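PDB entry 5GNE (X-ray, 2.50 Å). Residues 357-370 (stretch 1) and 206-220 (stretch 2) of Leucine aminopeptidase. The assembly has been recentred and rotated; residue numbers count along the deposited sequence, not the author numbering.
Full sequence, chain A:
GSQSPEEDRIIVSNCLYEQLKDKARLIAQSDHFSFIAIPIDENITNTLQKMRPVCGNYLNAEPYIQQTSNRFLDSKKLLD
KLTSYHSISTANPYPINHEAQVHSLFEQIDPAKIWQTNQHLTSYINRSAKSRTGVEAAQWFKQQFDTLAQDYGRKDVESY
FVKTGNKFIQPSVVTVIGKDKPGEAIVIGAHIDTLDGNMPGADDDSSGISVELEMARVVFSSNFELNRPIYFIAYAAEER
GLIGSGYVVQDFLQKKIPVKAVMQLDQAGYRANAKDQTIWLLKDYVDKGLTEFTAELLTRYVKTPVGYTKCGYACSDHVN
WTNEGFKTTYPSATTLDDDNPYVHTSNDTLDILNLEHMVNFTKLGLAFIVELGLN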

# COMPACT_ATOMS: atom_id res chain seq x y z
N HIS A 357 12.62 9.25 -10.25
CA HIS A 357 11.34 8.54 -10.31
C HIS A 357 10.51 8.68 -9.03
O HIS A 357 9.32 8.98 -9.07
CB HIS A 357 11.65 7.06 -10.62
CG HIS A 357 10.58 6.35 -11.38
ND1 HIS A 357 9.90 6.91 -12.44
CD2 HIS A 357 10.15 5.06 -11.32
CE1 HIS A 357 9.05 6.04 -12.94
NE2 HIS A 357 9.20 4.90 -12.28
N MET A 358 11.17 8.54 -7.89
CA MET A 358 10.56 8.77 -6.60
C MET A 358 10.14 10.21 -6.40
O MET A 358 9.02 10.47 -5.91
CB MET A 358 11.54 8.36 -5.52
CG MET A 358 11.85 6.89 -5.59
SD MET A 358 12.79 6.38 -4.17
CE MET A 358 13.08 4.72 -4.60
N VAL A 359 11.00 11.13 -6.81
CA VAL A 359 10.64 12.54 -6.74
C VAL A 359 9.34 12.76 -7.52
O VAL A 359 8.46 13.45 -7.05
CB VAL A 359 11.75 13.48 -7.32
CG1 VAL A 359 11.18 14.87 -7.58
CG2 VAL A 359 12.93 13.57 -6.37
N ASN A 360 9.20 12.14 -8.69
CA ASN A 360 7.96 12.29 -9.46
C ASN A 360 6.73 11.70 -8.73
O ASN A 360 5.67 12.32 -8.73
CB ASN A 360 8.10 11.69 -10.86
CG ASN A 360 8.90 12.59 -11.82
OD1 ASN A 360 9.05 13.81 -11.60
ND2 ASN A 360 9.41 12.00 -12.90
N PHE A 361 6.86 10.53 -8.11
CA PHE A 361 5.78 9.99 -7.26
C PHE A 361 5.47 10.91 -6.08
O PHE A 361 4.30 11.09 -5.72
CB PHE A 361 6.12 8.60 -6.74
CG PHE A 361 5.93 7.51 -7.74
CD1 PHE A 361 6.96 7.12 -8.58
CD2 PHE A 361 4.70 6.87 -7.85
CE1 PHE A 361 6.79 6.11 -9.52
CE2 PHE A 361 4.53 5.84 -8.78
CZ PHE A 361 5.57 5.47 -9.62
N THR A 362 6.49 11.54 -5.50
CA THR A 362 6.23 12.55 -4.48
C THR A 362 5.44 13.73 -5.02
O THR A 362 4.48 14.18 -4.39
CB THR A 362 7.54 13.06 -3.83
OG1 THR A 362 8.30 11.94 -3.42
CG2 THR A 362 7.25 13.91 -2.61
N LYS A 363 5.81 14.20 -6.21
CA LYS A 363 5.04 15.25 -6.86
C LYS A 363 3.59 14.82 -7.02
O LYS A 363 2.67 15.54 -6.60
CB LYS A 363 5.63 15.62 -8.21
CG LYS A 363 6.90 16.44 -8.11
CD LYS A 363 7.51 16.77 -9.47
CE LYS A 363 8.66 17.77 -9.29
NZ LYS A 363 9.51 17.92 -10.47
N LEU A 364 3.39 13.63 -7.59
CA LEU A 364 2.05 13.13 -7.82
C LEU A 364 1.24 13.09 -6.54
O LEU A 364 0.16 13.64 -6.49
CB LEU A 364 2.10 11.74 -8.43
CG LEU A 364 0.72 11.11 -8.60
CD1 LEU A 364 -0.15 11.96 -9.50
CD2 LEU A 364 0.86 9.70 -9.17
N GLY A 365 1.80 12.48 -5.50
CA GLY A 365 1.20 12.46 -4.18
C GLY A 365 0.79 13.82 -3.65
O GLY A 365 -0.31 13.98 -3.09
N LEU A 366 1.65 14.81 -3.81
CA LEU A 366 1.36 16.14 -3.27
C LEU A 366 0.27 16.86 -4.06
O LEU A 366 -0.58 17.51 -3.47
CB LEU A 366 2.64 16.97 -3.21
CG LEU A 366 3.60 16.53 -2.09
CD1 LEU A 366 4.97 17.20 -2.15
CD2 LEU A 366 2.98 16.79 -0.74
N ALA A 367 0.28 16.75 -5.39
CA ALA A 367 -0.82 17.27 -6.21
C ALA A 367 -2.16 16.60 -5.81
O ALA A 367 -3.21 17.26 -5.66
CB ALA A 367 -0.54 17.06 -7.67
N PHE A 368 -2.09 15.29 -5.64
CA PHE A 368 -3.21 14.51 -5.14
C PHE A 368 -3.75 15.09 -3.83
O PHE A 368 -4.93 15.40 -3.71
CB PHE A 368 -2.75 13.07 -4.97
CG PHE A 368 -3.85 12.09 -4.68
CD1 PHE A 368 -4.66 11.60 -5.69
CD2 PHE A 368 -4.01 11.59 -3.39
CE1 PHE A 368 -5.65 10.66 -5.41
CE2 PHE A 368 -4.99 10.66 -3.10
CZ PHE A 368 -5.81 10.19 -4.12
N ILE A 369 -2.85 15.27 -2.87
CA ILE A 369 -3.22 15.82 -1.57
C ILE A 369 -3.76 17.25 -1.67
O ILE A 369 -4.74 17.60 -1.02
CB ILE A 369 -2.03 15.79 -0.62
CG1 ILE A 369 -1.75 14.36 -0.16
CG2 ILE A 369 -2.31 16.61 0.61
CD1 ILE A 369 -0.54 14.29 0.71
N VAL A 370 -3.17 18.09 -2.51
CA VAL A 370 -3.64 19.48 -2.59
C VAL A 370 -4.99 19.55 -3.29
O VAL A 370 -5.92 20.19 -2.80
CB VAL A 370 -2.63 20.40 -3.33
CG1 VAL A 370 -3.24 21.75 -3.64
CG2 VAL A 370 -1.38 20.58 -2.49
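Stretch 2 (206-220) SSGISVELEMARVVF

How does the second stretch lie on the first? Both are helical throughout, each an excerpt from a longer helix, and each is held by regular backbone hydrogen bonds from N to the O four residues earlier. Their N-to-C directions differ by 49°, with a signed crossing angle of -49°, so residues 206-220 run obliquely along residues 357-370 in broadly the same sense. The axes approach to 9.1 Å. The backbones come nearest at Thr 362 and Val 211, whose CA atoms are 5.4 Å apart. No hydrogen bond joins the two helices; the 538 Å² buried between them, counting both sides, is covered mainly by apolar packing.

What does the beginning of stretch 1 offer to its partner? Met 358 points toward stretch 2 with its side chain extended (chi1 m, chi2 and chi3 t), and this carries CE to 3.3 Å from CB of Ser 207. Its SD lies 4.0 Å from OG of Ser 210, a hydroxyl already engaged within its own helix, where Ser 210 OG donates to Ser 207 O at 2.7 Å. Further back along the same side chain, CB of Met 358 is 4.1 Å from CG2 of Val 211. Val 359 points away, and Asn 360 takes no part in the contact.

How is the point of nearest backbone approach filled? Val 211 points toward stretch 1 and spreads its methyls there: CG1 lies 4.1 Å from CB of Phe 361, whose ring leads away from stretch 2, and 3.7 Å from OG1 of Thr 362. That hydroxyl turns back on its own helix, with Thr 362 OG1 donating to Met 358 O at 3.0 Å, so its polarity is met without help from stretch 2. The methyl of Thr 362 meets the partner as well, CG2 being 3.8 Å from CG of Glu 214 and 4.0 Å from CG of Met 215. The acid end of Glu 214 is paired within stretch 2, its OE2 forming a salt bridge with NH2 of Arg 217 at 2.6 Å.

Why does Gly 365 matter to the fit? Met 215 inserts its side chain as a knob among Thr 362, Gly 365, Leu 366 and Ile 369, and its CE comes 3.5 Å from CA of Gly 365. A CB at this glycine would point toward stretch 2 and fall 2.3 Å from SD of Met 215, a clash; the bare backbone leaves that space to the sulfur.

What closes the contact toward the end of stretch 1? Leu 366 starts sideways, but its end comes nearer: CG lies 4.1 Å from CG of Met 215, CD1 3.7 Å from CG1 of Val 218, and CD2 4.2 Å from CG2 of Val 219. One turn later Ile 369 points toward stretch 2, placing CD1 3.4 Å from CE of Met 215 and 4.3 Å from CG2 of Val 219.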

# COMPACT_ATOMS: atom_id res chain seq x y z
N SER A 206 10.42 0.10 0.35
CA SER A 206 11.13 1.20 0.97
C SER A 206 10.74 2.44 0.16
O SER A 206 10.38 3.48 0.72
CB SER A 206 12.64 1.00 0.94
OG SER A 206 13.28 2.05 1.65
N SER A 207 10.76 2.29 -1.16
CA SER A 207 10.42 3.40 -2.06
C SER A 207 9.08 4.05 -1.69
O SER A 207 9.03 5.25 -1.38
CB SER A 207 10.45 2.95 -3.53
OG SER A 207 9.40 2.07 -3.87
N GLY A 208 8.01 3.25 -1.71
CA GLY A 208 6.71 3.77 -1.35
C GLY A 208 6.68 4.47 -0.01
O GLY A 208 6.19 5.59 0.11
N ILE A 209 7.25 3.83 1.01
CA ILE A 209 7.35 4.43 2.33
C ILE A 209 8.09 5.77 2.27
O ILE A 209 7.64 6.77 2.83
CB ILE A 209 8.11 3.52 3.31
CG1 ILE A 209 7.28 2.30 3.67
CG2 ILE A 209 8.50 4.31 4.56
CD1 ILE A 209 6.07 2.64 4.51
N SER A 210 9.23 5.80 1.60
CA SER A 210 10.00 7.04 1.57
C SER A 210 9.20 8.17 0.92
O SER A 210 9.23 9.31 1.37
CB SER A 210 11.34 6.82 0.83
OG SER A 210 11.15 6.72 -0.57
N VAL A 211 8.51 7.84 -0.17
CA VAL A 211 7.74 8.84 -0.88
C VAL A 211 6.67 9.48 -0.01
O VAL A 211 6.51 10.70 -0.00
CB VAL A 211 7.11 8.24 -2.14
CG1 VAL A 211 6.02 9.15 -2.72
CG2 VAL A 211 8.24 7.97 -3.17
N GLU A 212 5.96 8.67 0.76
CA GLU A 212 4.88 9.22 1.58
C GLU A 212 5.44 9.93 2.79
O GLU A 212 4.81 10.88 3.29
CB GLU A 212 3.86 8.13 1.98
CG GLU A 212 4.32 7.11 3.00
CD GLU A 212 3.17 6.20 3.46
OE1 GLU A 212 1.98 6.55 3.26
OE2 GLU A 212 3.46 5.10 3.97
N LEU A 213 6.60 9.49 3.28
CA LEU A 213 7.24 10.20 4.39
C LEU A 213 7.62 11.60 3.97
O LEU A 213 7.34 12.56 4.70
CB LEU A 213 8.47 9.46 4.90
CG LEU A 213 8.18 8.66 6.17
CD1 LEU A 213 9.38 7.84 6.57
CD2 LEU A 213 7.75 9.59 7.33
N GLU A 214 8.18 11.75 2.77
CA GLU A 214 8.45 13.08 2.23
C GLU A 214 7.17 13.91 2.02
O GLU A 214 7.15 15.13 2.26
CB GLU A 214 9.25 12.98 0.93
CG GLU A 214 9.67 14.33 0.33
CD GLU A 214 10.45 15.24 1.29
OE1 GLU A 214 10.97 14.76 2.32
OE2 GLU A 214 10.56 16.46 1.00
N MET A 215 6.13 13.27 1.52
CA MET A 215 4.84 13.94 1.37
C MET A 215 4.37 14.52 2.70
O MET A 215 4.02 15.71 2.79
CB MET A 215 3.81 12.97 0.83
CG MET A 215 3.96 12.75 -0.68
SD MET A 215 3.02 11.28 -1.11
CE MET A 215 1.38 11.87 -0.71
N ALA A 216 4.45 13.71 3.75
CA ALA A 216 4.10 14.15 5.10
C ALA A 216 4.95 15.32 5.54
O ALA A 216 4.46 16.27 6.14
CB ALA A 216 4.23 13.00 6.11
N ARG A 217 6.23 15.27 5.25
CA ARG A 217 7.11 16.31 5.72
C ARG A 217 6.90 17.62 4.96
O ARG A 217 6.88 18.69 5.56
CB ARG A 217 8.56 15.88 5.53
CG ARG A 217 9.59 16.89 6.05
CD ARG A 217 10.99 16.56 5.53
NE ARG A 217 11.12 16.97 4.14
CZ ARG A 217 11.18 18.24 3.74
NH1 ARG A 217 11.14 19.22 4.64
NH2 ARG A 217 11.28 18.54 2.45
N VAL A 218 6.72 17.53 3.65
CA VAL A 218 6.31 18.70 2.88
C VAL A 218 5.02 19.33 3.41
O VAL A 218 4.97 20.54 3.65
CB VAL A 218 6.16 18.34 1.40
CG1 VAL A 218 5.51 19.50 0.65
CG2 VAL A 218 7.53 18.03 0.82
N VAL A 219 4.00 18.52 3.66
CA VAL A 219 2.75 19.00 4.24
C VAL A 219 2.97 19.70 5.60
O VAL A 219 2.38 20.75 5.84
CB VAL A 219 1.74 17.84 4.42
CG1 VAL A 219 0.61 18.26 5.33
CG2 VAL A 219 1.20 17.37 3.07
N PHE A 220 3.84 19.18 6.45
CA PHE A 220 4.11 19.83 7.74
C PHE A 220 4.76 21.20 7.54
O PHE A 220 4.49 22.15 8.29
CB PHE A 220 5.02 18.98 8.64
CG PHE A 220 4.31 17.88 9.40
CD1 PHE A 220 3.30 18.17 10.28
CD2 PHE A 220 4.71 16.56 9.28
CE1 PHE A 220 2.66 17.16 10.98
CE2 PHE A 220 4.08 15.55 9.98
CZ PHE A 220 3.06 15.85 10.83